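Local atomic coordinates of putative fructose-bisphosphate aldolase (PDB entry 3PM6), a protein that is a putative class II fructose-bisphosphate aldolase, a zinc-binding protein built as a closed eight-stranded parallel beta/alpha barrel. Residues 29-34 with 55-60; 87-92 with 112-117. All blocks are in the same frame, centred on the assembly; numbering follows the deposited sequence.

In the fold
Contacts 1 and 2 illustrate how a TIM barrel is closed from parallel strand pairs that share one wall. Contact 1 joins the first and second strands (29-33 and 54-58), contact 2 the third and fourth (85-92 and 116-119). Strands 54-58 and 85-92 are themselves neighbours, so the two contacts meet at L58 and D90 and at I56 and H88. Both are buried. Their chemistry differs: contact 1 is a regular parallel pairing with almost wholly apolar side chains, whereas contact 2 adds a histidine-serine bond inside the barrel and D115, just before strand 116-119, bonded to the backbone of L87, and carries H91 to the zinc.

Contact 1: 29-34 with 55-60; sequences IPAICV and MILLFP
A31 and L57 meet at the centre of this strand pair, where CB of A31 presses on CD1 of L57 at 3.5 Å, closer than carbons usually come. The second methyl of L57, CD2, also reaches A31, at its CB and O. Along the same face of the sheet, which is turned to the barrel interior, M55 sits beside A31 and C33 beside L57. With CG of M55 anti to its carbonyl carbon (chi1 -71°), CG reaches CG2 of I29 at 3.7 Å, the two side chains crossing obliquely. At the other end SG of C33 comes to CZ of F59 at 3.7 Å, a sulfur-aromatic contact of oblique geometry, and the F59 ring also meets Y35. The opposite face, lined by I32 and I56, is covered by helix 37-49, which links the two strands in a right-handed beta-alpha-beta crossover; there CG2 of V34 touches CG2 of I56.

Between these layers runs the backbone pairing. M55 N donates to P30 O and I32 N to M55 O; L57 N then binds I32 O at 2.9 Å from well above the carbonyl plane, while V34 N approaches L57 O nearly along the C=O axis. Past the last of these bonds the two chains separate, and a water bridges them, donating to V34 O and accepting from F59 N, each at 2.9 Å. The chemistry implies a division of labour: backbone bonds fix the register, apolar side chains line the outer face under helix 37-49, those of the inner face lie beside polar H88 and D90, and water takes over where direct pairing stops.

Contact 2: 87-92 with 112-117; sequences LHLDHA and PGFDSI. With ZN (zinc ion), chain S.
L87 and L89 clasp the F114 ring where the third and fourth strands of the TIM barrel pair in parallel. This is the tightly packed part: CB of L89 lies over one ring face, 3.9 Å from the centroid in a CH-pi contact, and CG of L87 comes to CD1 of F114 at 3.6 Å. I117 extends alongside L89 in the same direction, with A101 and A102 of helix 95-103 against this layer.

Before F114 the contact thins: G113 meets CD2 of L87 through its O, and the chain runs out to the exposed P112. D115, by contrast, grips L87 firmly: its OD2 takes L87 N through the anti lone pair at 2.8 Å, and its own N donates to L87 O. S116 N to L87 O and L89 N to S116 O form the parallel bridge of H88 with S116.

At the far end the strand delivers H91 to the zinc ion, NE2 binding at 2.1 Å with H196 and H227 completing the site; OD2 of D120 is hydrogen-bonded to H91 ND1. On the barrel-interior face chi1 of -177° sets CG of H88 anti to the backbone N, and chi2 of 69° turns the ring so that its edge meets S116, ND1 and OG sharing a hydrogen bond of 2.7 Å.

Contact 1: 29-34 with 55-60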
loop_
_atom_site.group_PDB
_atom_site.type_symbol
_atom_site.label_atom_id
_atom_site.label_comp_id
_atom_site.label_asym_id
_atom_site.label_seq_id
_atom_site.Cartn_x
_atom_site.Cartn_y
_atom_site.Cartn_z
ATOM N N ILE A 29 -10.348 -5.573 20.785
ATOM C CA ILE A 29 -10.187 -5.195 19.393
ATOM C C ILE A 29 -8.830 -5.752 18.944
ATOM O O ILE A 29 -7.834 -5.583 19.646
ATOM C CB ILE A 29 -10.179 -3.635 19.279
ATOM C CG1 ILE A 29 -11.488 -3.045 19.827
ATOM C CG2 ILE A 29 -9.867 -3.148 17.841
ATOM C CD1 ILE A 29 -12.807 -3.598 19.175
ATOM N N PRO A 30 -8.799 -6.464 17.805
ATOM C CA PRO A 30 -7.499 -6.910 17.294
ATOM C C PRO A 30 -6.799 -5.734 16.632
ATOM O O PRO A 30 -7.357 -5.145 15.743
ATOM C CB PRO A 30 -7.865 -7.972 16.238
ATOM C CG PRO A 30 -9.301 -7.626 15.794
ATOM C CD PRO A 30 -9.945 -6.881 16.957
ATOM N N ALA A 31 -5.601 -5.390 17.090
ATOM C CA ALA A 31 -4.852 -4.223 16.582
ATOM C C ALA A 31 -3.580 -4.728 15.909
ATOM O O ALA A 31 -2.579 -5.013 16.569
ATOM C CB ALA A 31 -4.519 -3.272 17.730
ATOM N N ILE A 32 -3.627 -4.884 14.599
ATOM C CA ILE A 32 -2.614 -5.644 13.875
ATOM C C ILE A 32 -1.656 -4.715 13.201
ATOM O O ILE A 32 -2.067 -3.913 12.349
ATOM C CB ILE A 32 -3.304 -6.530 12.760
ATOM C CG1 ILE A 32 -4.525 -7.269 13.327
ATOM C CG2 ILE A 32 -2.296 -7.447 12.063
ATOM C CD1 ILE A 32 -4.199 -8.216 14.470
ATOM N N CYS A 33 -0.384 -4.802 13.593
ATOM C CA CYS A 33 0.679 -4.088 12.940
ATOM C C CYS A 33 0.936 -4.626 11.576
ATOM O O CYS A 33 1.092 -5.848 11.382
ATOM C CB CYS A 33 1.985 -4.208 13.741
ATOM S SG CYS A 33 1.783 -3.577 15.387
ATOM N N VAL A 34 1.060 -3.718 10.622
ATOM C CA VAL A 34 1.402 -4.118 9.252
ATOM C C VAL A 34 2.420 -3.168 8.677
ATOM O O VAL A 34 2.573 -2.055 9.198
ATOM C CB VAL A 34 0.170 -4.108 8.322
ATOM C CG1 VAL A 34 -0.826 -5.202 8.699
ATOM C CG2 VAL A 34 -0.479 -2.750 8.286
ATOM N N MET A 55 -8.219 -2.915 14.056
ATOM C CA MET A 55 -7.471 -1.698 13.851
ATOM C C MET A 55 -6.263 -2.047 13.019
ATOM O O MET A 55 -5.654 -3.114 13.187
ATOM C CB MET A 55 -7.054 -1.065 15.191
ATOM C CG MET A 55 -8.200 -0.457 15.979
ATOM S SD MET A 55 -7.648 0.283 17.579
ATOM C CE MET A 55 -9.210 1.043 18.068
ATOM N N ILE A 56 -5.912 -1.149 12.121
ATOM C CA ILE A 56 -4.693 -1.316 11.334
ATOM C C ILE A 56 -3.631 -0.438 12.052
ATOM O O ILE A 56 -3.864 0.754 12.292
ATOM C CB ILE A 56 -4.918 -0.860 9.847
ATOM C CG1 ILE A 56 -5.978 -1.725 9.135
ATOM C CG2 ILE A 56 -3.612 -0.787 9.060
ATOM C CD1 ILE A 56 -6.345 -1.209 7.777
ATOM N N LEU A 57 -2.499 -1.044 12.423
ATOM C CA LEU A 57 -1.425 -0.287 13.054
ATOM C C LEU A 57 -0.270 -0.041 12.104
ATOM O O LEU A 57 0.199 -0.960 11.455
ATOM C CB LEU A 57 -0.936 -0.992 14.335
ATOM C CG LEU A 57 -1.766 -0.673 15.580
ATOM C CD1 LEU A 57 -3.276 -1.059 15.351
ATOM C CD2 LEU A 57 -1.225 -1.420 16.783
ATOM N N LEU A 58 0.191 1.202 12.005
ATOM C CA LEU A 58 1.396 1.490 11.235
ATOM C C LEU A 58 2.474 1.986 12.196
ATOM O O LEU A 58 2.139 2.544 13.241
ATOM C CB LEU A 58 1.103 2.534 10.147
ATOM C CG LEU A 58 0.204 2.079 8.979
ATOM C CD1 LEU A 58 -0.138 3.320 8.185
ATOM C CD2 LEU A 58 0.933 1.042 8.055
ATOM N N PHE A 59 3.762 1.765 11.864
ATOM C CA PHE A 59 4.865 2.320 12.656
ATOM C C PHE A 59 5.295 3.650 12.046
ATOM O O PHE A 59 4.888 3.967 10.907
ATOM C CB PHE A 59 6.058 1.352 12.724
ATOM C CG PHE A 59 5.753 0.077 13.432
ATOM C CD1 PHE A 59 5.275 0.076 14.751
ATOM C CD2 PHE A 59 5.916 -1.134 12.796
ATOM C CE1 PHE A 59 4.965 -1.115 15.397
ATOM C CE2 PHE A 59 5.618 -2.333 13.472
ATOM C CZ PHE A 59 5.152 -2.307 14.764
ATOM N N PRO A 60 6.098 4.462 12.788
ATOM C CA PRO A 60 6.608 5.684 12.151
ATOM C C PRO A 60 7.353 5.410 10.850
ATOM O O PRO A 60 7.396 6.265 9.952
ATOM C CB PRO A 60 7.576 6.263 13.224
ATOM C CG PRO A 60 6.947 5.868 14.538
ATOM C CD PRO A 60 6.102 4.581 14.259
HETATM O O HOH W 1 4.497 0.122 9.608
#

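Contact 2: 87-92 with 112-117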
loop_
_atom_site.group_PDB
_atom_site.type_symbol
_atom_site.label_atom_id
_atom_site.label_comp_id
_atom_site.label_asym_id
_atom_site.label_seq_id
_atom_site.Cartn_x
_atom_site.Cartn_y
_atom_site.Cartn_z
ATOM N N LEU A 87 -7.504 3.400 12.092
ATOM C CA LEU A 87 -6.080 3.462 11.829
ATOM C C LEU A 87 -5.288 4.088 13.004
ATOM O O LEU A 87 -5.630 5.152 13.492
ATOM C CB LEU A 87 -5.836 4.227 10.527
ATOM C CG LEU A 87 -4.386 4.393 10.096
ATOM C CD1 LEU A 87 -3.710 3.043 9.849
ATOM C CD2 LEU A 87 -4.349 5.264 8.836
ATOM N N HIS A 88 -4.231 3.411 13.425
ATOM C CA HIS A 88 -3.518 3.759 14.651
ATOM C C HIS A 88 -2.039 3.830 14.348
ATOM O O HIS A 88 -1.483 2.914 13.725
ATOM C CB HIS A 88 -3.780 2.651 15.667
ATOM C CG HIS A 88 -3.172 2.883 17.013
ATOM N ND1 HIS A 88 -3.618 3.863 17.876
ATOM C CD2 HIS A 88 -2.183 2.223 17.664
ATOM C CE1 HIS A 88 -2.929 3.791 19.004
ATOM N NE2 HIS A 88 -2.072 2.786 18.908
ATOM N N LEU A 89 -1.393 4.913 14.761
ATOM C CA LEU A 89 0.079 4.955 14.758
ATOM C C LEU A 89 0.643 4.341 16.024
ATOM O O LEU A 89 0.513 4.900 17.122
ATOM C CB LEU A 89 0.607 6.383 14.578
ATOM C CG LEU A 89 2.120 6.624 14.397
ATOM C CD1 LEU A 89 2.754 5.954 13.141
ATOM C CD2 LEU A 89 2.399 8.143 14.412
ATOM N N ASP A 90 1.298 3.189 15.888
ATOM C CA ASP A 90 1.833 2.495 17.085
ATOM C C ASP A 90 3.254 2.984 17.380
ATOM O O ASP A 90 3.982 3.368 16.449
ATOM C CB ASP A 90 1.796 0.982 16.798
ATOM C CG ASP A 90 2.093 0.114 18.005
ATOM O OD1 ASP A 90 1.939 0.551 19.180
ATOM O OD2 ASP A 90 2.506 -1.046 17.756
ATOM N N HIS A 91 3.657 2.976 18.659
ATOM C CA HIS A 91 5.057 3.270 19.046
ATOM C C HIS A 91 5.672 4.493 18.385
ATOM O O HIS A 91 6.779 4.455 17.871
ATOM C CB HIS A 91 5.921 2.015 18.876
ATOM C CG HIS A 91 5.484 0.940 19.809
ATOM N ND1 HIS A 91 5.457 1.141 21.171
ATOM C CD2 HIS A 91 4.906 -0.264 19.595
ATOM C CE1 HIS A 91 4.942 0.081 21.757
ATOM N NE2 HIS A 91 4.595 -0.780 20.824
ATOM N N ALA A 92 4.942 5.582 18.381
ATOM C CA ALA A 92 5.521 6.810 17.957
ATOM C C ALA A 92 6.340 7.326 19.140
ATOM O O ALA A 92 5.765 7.729 20.151
ATOM C CB ALA A 92 4.408 7.777 17.566
ATOM N N PRO A 112 -8.226 12.477 5.827
ATOM C CA PRO A 112 -8.207 11.122 6.362
ATOM C C PRO A 112 -6.760 10.635 6.574
ATOM O O PRO A 112 -5.983 10.320 5.588
ATOM C CB PRO A 112 -8.958 10.309 5.309
ATOM C CG PRO A 112 -8.927 11.163 4.037
ATOM C CD PRO A 112 -8.257 12.478 4.354
ATOM N N GLY A 113 -6.405 10.664 7.863
ATOM C CA GLY A 113 -5.093 10.267 8.374
ATOM C C GLY A 113 -5.384 9.325 9.525
ATOM O O GLY A 113 -6.242 8.473 9.394
ATOM N N PHE A 114 -4.717 9.510 10.663
ATOM C CA PHE A 114 -4.837 8.559 11.797
ATOM C C PHE A 114 -6.040 8.850 12.628
ATOM O O PHE A 114 -6.340 10.014 12.872
ATOM C CB PHE A 114 -3.568 8.559 12.686
ATOM C CG PHE A 114 -2.406 7.911 12.026
ATOM C CD1 PHE A 114 -2.293 6.528 12.014
ATOM C CD2 PHE A 114 -1.490 8.666 11.312
ATOM C CE1 PHE A 114 -1.246 5.928 11.359
ATOM C CE2 PHE A 114 -0.421 8.071 10.667
ATOM C CZ PHE A 114 -0.309 6.698 10.679
ATOM N N ASP A 115 -6.721 7.800 13.079
ATOM C CA ASP A 115 -7.789 7.986 14.063
ATOM C C ASP A 115 -7.223 8.084 15.488
ATOM O O ASP A 115 -7.837 8.682 16.362
ATOM C CB ASP A 115 -8.777 6.837 13.964
ATOM C CG ASP A 115 -9.364 6.699 12.568
ATOM O OD1 ASP A 115 -10.141 7.574 12.165
ATOM O OD2 ASP A 115 -9.039 5.730 11.864
ATOM N N SER A 116 -6.055 7.468 15.717
ATOM C CA SER A 116 -5.443 7.421 17.050
ATOM C C SER A 116 -3.954 7.273 16.939
ATOM O O SER A 116 -3.438 6.818 15.924
ATOM C CB SER A 116 -6.024 6.290 17.914
ATOM O OG SER A 116 -5.939 5.037 17.270
ATOM N N ILE A 117 -3.232 7.670 17.972
ATOM C CA ILE A 117 -1.775 7.628 17.867
ATOM C C ILE A 117 -1.293 7.181 19.208
ATOM O O ILE A 117 -1.826 7.604 20.221
ATOM C CB ILE A 117 -1.223 9.042 17.549
ATOM C CG1 ILE A 117 -1.651 9.500 16.146
ATOM C CG2 ILE A 117 0.319 9.144 17.784
ATOM C CD1 ILE A 117 -1.138 10.950 15.780
HETATM ZN ZN ZN S . 3.890 -2.695 21.344
#